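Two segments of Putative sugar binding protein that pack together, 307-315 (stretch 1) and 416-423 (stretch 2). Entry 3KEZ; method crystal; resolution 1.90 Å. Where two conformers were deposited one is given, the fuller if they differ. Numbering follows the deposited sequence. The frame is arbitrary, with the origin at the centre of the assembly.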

ATOM      1  N   SER A 307     -16.041  -3.365  13.288  1.00  8.95           N
ATOM      2  CA  SER A 307     -16.363  -2.877  14.635  0.50  9.89           C
ATOM      3  C   SER A 307     -17.453  -1.843  14.490  1.00 10.01           C
ATOM      4  O   SER A 307     -17.272  -0.813  13.850  1.00  9.58           O
ATOM      5  CB  SER A 307     -15.166  -2.225  15.318  0.50 10.82           C
ATOM      6  OG  SER A 307     -14.234  -3.186  15.737  0.50  6.67           O
ATOM      7  N   PHE A 308     -18.618  -2.130  15.063  1.00 10.65           N
ATOM      8  CA  PHE A 308     -19.790  -1.273  14.890  1.00  9.73           C
ATOM      9  C   PHE A 308     -19.960  -0.304  16.062  1.00 12.51           C
ATOM     10  O   PHE A 308     -20.006  -0.717  17.218  1.00 12.81           O
ATOM     11  CB  PHE A 308     -21.067  -2.105  14.765  1.00 12.50           C
ATOM     12  CG  PHE A 308     -21.107  -2.958  13.545  1.00  9.28           C
ATOM     13  CD1 PHE A 308     -20.521  -4.207  13.547  1.00 15.64           C
ATOM     14  CD2 PHE A 308     -21.720  -2.504  12.382  1.00 15.30           C
ATOM     15  CE1 PHE A 308     -20.535  -4.994  12.414  1.00 16.30           C
ATOM     16  CE2 PHE A 308     -21.723  -3.282  11.236  1.00 10.77           C
ATOM     17  CZ  PHE A 308     -21.150  -4.527  11.253  1.00 17.75           C
ATOM     18  N   ASP A 309     -20.042   0.984  15.741  1.00 12.10           N
ATOM     19  CA  ASP A 309     -20.420   2.011  16.690  1.00 12.84           C
ATOM     20  C   ASP A 309     -21.927   1.997  16.781  1.00 13.04           C
ATOM     21  O   ASP A 309     -22.591   2.613  15.955  1.00 13.83           O
ATOM     22  CB  ASP A 309     -19.966   3.377  16.183  1.00 14.98           C
ATOM     23  CG  ASP A 309     -20.370   4.486  17.112  1.00 13.11           C
ATOM     24  OD1 ASP A 309     -20.650   4.150  18.259  1.00 13.66           O
ATOM     25  OD2 ASP A 309     -20.459   5.653  16.682  1.00 18.72           O
ATOM     26  N   LYS A 310     -22.463   1.304  17.789  1.00 13.88           N
ATOM     27  CA  LYS A 310     -23.905   1.130  17.950  1.00 12.51           C
ATOM     28  C   LYS A 310     -24.504   0.629  16.625  1.00 12.91           C
ATOM     29  O   LYS A 310     -24.007  -0.357  16.098  1.00 14.14           O
ATOM     30  CB  LYS A 310     -24.568   2.412  18.469  1.00 13.38           C
ATOM     31  CG  LYS A 310     -24.040   2.920  19.841  1.00 14.52           C
ATOM     32  CD  LYS A 310     -23.916   1.767  20.866  1.00 16.65           C
ATOM     33  CE  LYS A 310     -23.702   2.242  22.304  1.00 18.83           C
ATOM     34  NZ  LYS A 310     -22.600   3.220  22.374  1.00 19.33           N
ATOM     35  N   LYS A 311     -25.531   1.287  16.092  1.00 10.26           N
ATOM     36  CA  LYS A 311     -26.031   0.977  14.767  1.00 12.29           C
ATOM     37  C   LYS A 311     -25.769   2.175  13.853  1.00 12.61           C
ATOM     38  O   LYS A 311     -26.605   2.505  13.014  1.00 12.89           O
ATOM     39  CB  LYS A 311     -27.528   0.592  14.798  1.00 13.45           C
ATOM     40  CG  LYS A 311     -27.826  -0.752  15.487  1.00 25.47           C
ATOM     41  CD  LYS A 311     -29.184  -1.379  15.067  1.00 35.12           C
ATOM     42  CE  LYS A 311     -29.233  -2.907  15.327  1.00 38.54           C
ATOM     43  NZ  LYS A 311     -28.107  -3.710  14.690  1.00 38.01           N
ATOM     44  N   TYR A 312     -24.598   2.818  13.995  1.00 11.99           N
ATOM     45  CA  TYR A 312     -24.325   4.070  13.282  1.00 11.95           C
ATOM     46  C   TYR A 312     -23.275   3.973  12.166  1.00 11.54           C
ATOM     47  O   TYR A 312     -23.489   4.510  11.081  1.00 12.20           O
ATOM     48  CB  TYR A 312     -23.862   5.154  14.248  1.00 13.05           C
ATOM     49  CG  TYR A 312     -24.702   5.287  15.487  1.00 12.78           C
ATOM     50  CD1 TYR A 312     -26.106   5.217  15.425  1.00 17.91           C
ATOM     51  CD2 TYR A 312     -24.100   5.495  16.737  1.00 13.35           C
ATOM     52  CE1 TYR A 312     -26.889   5.339  16.600  1.00 20.36           C
ATOM     53  CE2 TYR A 312     -24.877   5.617  17.905  1.00 17.26           C
ATOM     54  CZ  TYR A 312     -26.255   5.539  17.828  1.00 19.47           C
ATOM     55  OH  TYR A 312     -26.988   5.661  18.982  1.00 21.50           O
ATOM     56  N   TYR A 313     -22.132   3.356  12.498  1.00  9.66           N
ATOM     57  CA  TYR A 313     -20.981   3.220  11.631  1.00 10.38           C
ATOM     58  C   TYR A 313     -20.296   1.879  11.865  1.00 10.64           C
ATOM     59  O   TYR A 313     -20.396   1.294  12.958  1.00 12.05           O
ATOM     60  CB  TYR A 313     -19.930   4.254  11.959  1.00 11.35           C
ATOM     61  CG  TYR A 313     -20.401   5.654  11.973  1.00  9.05           C
ATOM     62  CD1 TYR A 313     -20.545   6.356  10.792  1.00 16.15           C
ATOM     63  CD2 TYR A 313     -20.674   6.297  13.170  1.00 15.54           C
ATOM     64  CE1 TYR A 313     -20.999   7.656  10.794  1.00 15.96           C
ATOM     65  CE2 TYR A 313     -21.116   7.609  13.185  1.00 12.90           C
ATOM     66  CZ  TYR A 313     -21.266   8.279  11.986  1.00 17.67           C
ATOM     67  OH  TYR A 313     -21.678   9.588  11.965  1.00 18.90           O
ATOM     68  N   ALA A 314     -19.589   1.410  10.846  1.00  7.52           N
ATOM     69  CA  ALA A 314     -18.775   0.222  10.953  1.00  8.59           C
ATOM     70  C   ALA A 314     -17.348   0.586  10.585  1.00 10.38           C
ATOM     71  O   ALA A 314     -17.071   1.054   9.471  1.00  8.05           O
ATOM     72  CB  ALA A 314     -19.293  -0.868  10.052  1.00  8.27           C
ATOM     73  N   TYR A 315     -16.442   0.362  11.529  1.00  9.93           N
ATOM     74  CA  TYR A 315     -15.024   0.600  11.327  1.00 11.07           C
ATOM     75  C   TYR A 315     -14.321  -0.700  10.940  1.00 12.07           C
ATOM     76  O   TYR A 315     -14.777  -1.784  11.300  1.00 10.86           O
ATOM     77  CB  TYR A 315     -14.415   1.178  12.611  1.00  8.34           C
ATOM     78  CG  TYR A 315     -14.978   2.544  12.890  1.00  8.80           C
ATOM     79  CD1 TYR A 315     -14.375   3.659  12.357  1.00 13.22           C
ATOM     80  CD2 TYR A 315     -16.187   2.710  13.575  1.00 12.73           C
ATOM     81  CE1 TYR A 315     -14.911   4.897  12.514  1.00 10.54           C
ATOM     82  CE2 TYR A 315     -16.736   3.969  13.761  1.00 10.05           C
ATOM     83  CZ  TYR A 315     -16.071   5.059  13.230  1.00 10.85           C
ATOM     84  OH  TYR A 315     -16.542   6.314  13.378  1.00 11.35           O
TER
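Stretch 2 (416-423) DSDINKTK

Stretch 1 is a hairpin: strand segments containing Ser 307 and Phe 308, and Ala 314 and Tyr 315, pair through Ser 307 N to Tyr 315 O (2.8 Å), and Asp 309 N bonds to Tyr 313 O (2.8 Å). Stretch 2 has no regular helix or strand; a type I turn from Ile 419 to Thr 422 packs against the hairpin's loop, and the CA atoms of Tyr 312 and Ile 419 lie 4.1 Å apart.

Along stretch 1, Phe 308 points toward stretch 2, its ring edge meeting Ile 419, with CD2 3.9 Å from CG2. Lys 311 CA lies 3.2 Å from Asp 418 O, a CA-H...O contact, while its NZ forms a long salt bridge with Asp 418 OD1 at 3.6 Å. Two backbone hydrogen bonds join the stretches at this point: Asn 420 N to Lys 311 O (2.7 Å, N-H...O angle 175°, nearly linear) and Lys 421 N to Tyr 312 O (3.0 Å, N-H...O angle 145°). Successive carbonyls thus receive successive amides of the turn; because stretch 2 bends here, no single direction or crossing angle describes the packing. Lys 421 NZ stands 2.9 Å from the centroid of the Tyr 312 ring, only 3° off its normal, a cation-pi contact. Tyr 313 CZ approaches Lys 421 CB at 3.5 Å. Finally, Ala 314 CB reaches Ile 419 CG2 at 3.9 Å, and a water links Ala 314 N (2.8 Å) to Thr 422 OG1 (2.7 Å).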

ATOM      1  N   ASP A 416     -28.309   1.925   4.994  1.00 12.34           N
ATOM      2  CA  ASP A 416     -28.441   0.678   5.726  1.00 11.74           C
ATOM      3  C   ASP A 416     -28.772   0.981   7.178  1.00 12.72           C
ATOM      4  O   ASP A 416     -28.091   1.794   7.803  1.00 10.41           O
ATOM      5  CB  ASP A 416     -27.133  -0.112   5.641  1.00 11.46           C
ATOM      6  CG  ASP A 416     -27.311  -1.586   6.011  1.00 18.02           C
ATOM      7  OD1 ASP A 416     -27.604  -1.892   7.183  1.00 19.39           O
ATOM      8  OD2 ASP A 416     -27.150  -2.436   5.113  1.00 16.90           O
ATOM      9  N   SER A 417     -29.775   0.296   7.729  1.00 11.70           N
ATOM     10  CA  SER A 417     -30.189   0.550   9.086  1.00 13.89           C
ATOM     11  C   SER A 417     -29.213  -0.030  10.127  1.00 13.62           C
ATOM     12  O   SER A 417     -29.286   0.347  11.287  1.00 15.30           O
ATOM     13  CB  SER A 417     -31.616   0.038   9.299  1.00 16.59           C
ATOM     14  OG  SER A 417     -31.716  -1.316   8.910  1.00 14.36           O
ATOM     15  N   ASP A 418     -28.282  -0.903   9.736  1.00 11.68           N
ATOM     16  CA  ASP A 418     -27.260  -1.399  10.702  1.00 12.27           C
ATOM     17  C   ASP A 418     -26.175  -0.354  10.943  1.00 13.07           C
ATOM     18  O   ASP A 418     -25.443  -0.435  11.934  1.00 11.89           O
ATOM     19  CB  ASP A 418     -26.556  -2.670  10.218  1.00 17.69           C
ATOM     20  CG  ASP A 418     -27.425  -3.919  10.272  1.00 22.07           C
ATOM     21  OD1 ASP A 418     -28.377  -3.966  11.076  1.00 19.40           O
ATOM     22  OD2 ASP A 418     -27.074  -4.873   9.508  1.00 30.70           O
ATOM     23  N   ILE A 419     -26.027   0.580   9.997  1.00 13.81           N
ATOM     24  CA  ILE A 419     -25.051   1.660  10.099  1.00 13.14           C
ATOM     25  C   ILE A 419     -25.722   2.947   9.648  1.00 13.45           C
ATOM     26  O   ILE A 419     -25.389   3.519   8.607  1.00 11.54           O
ATOM     27  CB  ILE A 419     -23.770   1.366   9.294  1.00 13.39           C
ATOM     28  CG1 ILE A 419     -24.071   0.961   7.829  1.00  8.44           C
ATOM     29  CG2 ILE A 419     -22.968   0.316  10.031  1.00  9.06           C
ATOM     30  CD1 ILE A 419     -22.837   0.645   7.042  1.00  8.95           C
ATOM     31  N   ASN A 420     -26.674   3.396  10.472  1.00 16.01           N
ATOM     32  CA  ASN A 420     -27.676   4.362  10.030  1.00 15.85           C
ATOM     33  C   ASN A 420     -27.196   5.791   9.992  1.00 16.30           C
ATOM     34  O   ASN A 420     -27.944   6.654   9.564  1.00 16.66           O
ATOM     35  CB  ASN A 420     -28.997   4.241  10.830  1.00 18.06           C
ATOM     36  CG  ASN A 420     -28.868   4.660  12.283  1.00 19.04           C
ATOM     37  OD1 ASN A 420     -28.004   5.454  12.639  1.00 20.40           O
ATOM     38  ND2 ASN A 420     -29.748   4.141  13.126  1.00 17.22           N
ATOM     39  N   LYS A 421     -25.966   6.059  10.427  1.00 17.45           N
ATOM     40  CA  LYS A 421     -25.384   7.402  10.277  1.00 16.34           C
ATOM     41  C   LYS A 421     -24.378   7.519   9.137  1.00 15.24           C
ATOM     42  O   LYS A 421     -23.838   8.599   8.885  1.00 15.91           O
ATOM     43  CB  LYS A 421     -24.743   7.860  11.591  1.00 18.34           C
ATOM     44  CG  LYS A 421     -25.763   8.173  12.678  1.00 17.62           C
ATOM     45  CD  LYS A 421     -25.110   8.510  14.011  1.00 26.29           C
ATOM     46  CE  LYS A 421     -26.170   8.640  15.099  1.00 34.17           C
ATOM     47  NZ  LYS A 421     -25.621   8.335  16.428  1.00 44.51           N
ATOM     48  N   THR A 422     -24.125   6.418   8.438  1.00 13.30           N
ATOM     49  CA  THR A 422     -23.168   6.416   7.353  1.00 10.51           C
ATOM     50  C   THR A 422     -23.855   6.852   6.065  1.00 11.03           C
ATOM     51  O   THR A 422     -24.764   6.183   5.580  1.00  9.74           O
ATOM     52  CB  THR A 422     -22.611   4.982   7.128  1.00 13.03           C
ATOM     53  OG1 THR A 422     -22.045   4.474   8.340  1.00 11.39           O
ATOM     54  CG2 THR A 422     -21.573   4.954   5.981  1.00 10.26           C
ATOM     55  N   LYS A 423     -23.407   7.942   5.479  1.00 13.08           N
ATOM     56  CA  LYS A 423     -24.004   8.404   4.229  1.00 15.18           C
ATOM     57  C   LYS A 423     -22.963   9.229   3.490  1.00 12.64           C
ATOM     58  O   LYS A 423     -22.129   9.894   4.117  1.00 10.99           O
ATOM     59  CB  LYS A 423     -25.285   9.227   4.490  1.00 17.29           C
ATOM     60  CG  LYS A 423     -25.087  10.544   5.198  1.00 26.81           C
ATOM     61  CD  LYS A 423     -26.454  11.338   5.332  1.00 40.83           C
ATOM     62  CE  LYS A 423     -27.145  11.593   3.958  1.00 45.84           C
ATOM     63  NZ  LYS A 423     -28.299  12.564   3.954  1.00 47.25           N
TER
HETATM   64  O   HOH W   1     -25.417  -3.272  13.345  1.00 30.16           O
HETATM   65  O   HOH W   2     -20.050   2.673   8.411  1.00  8.72           O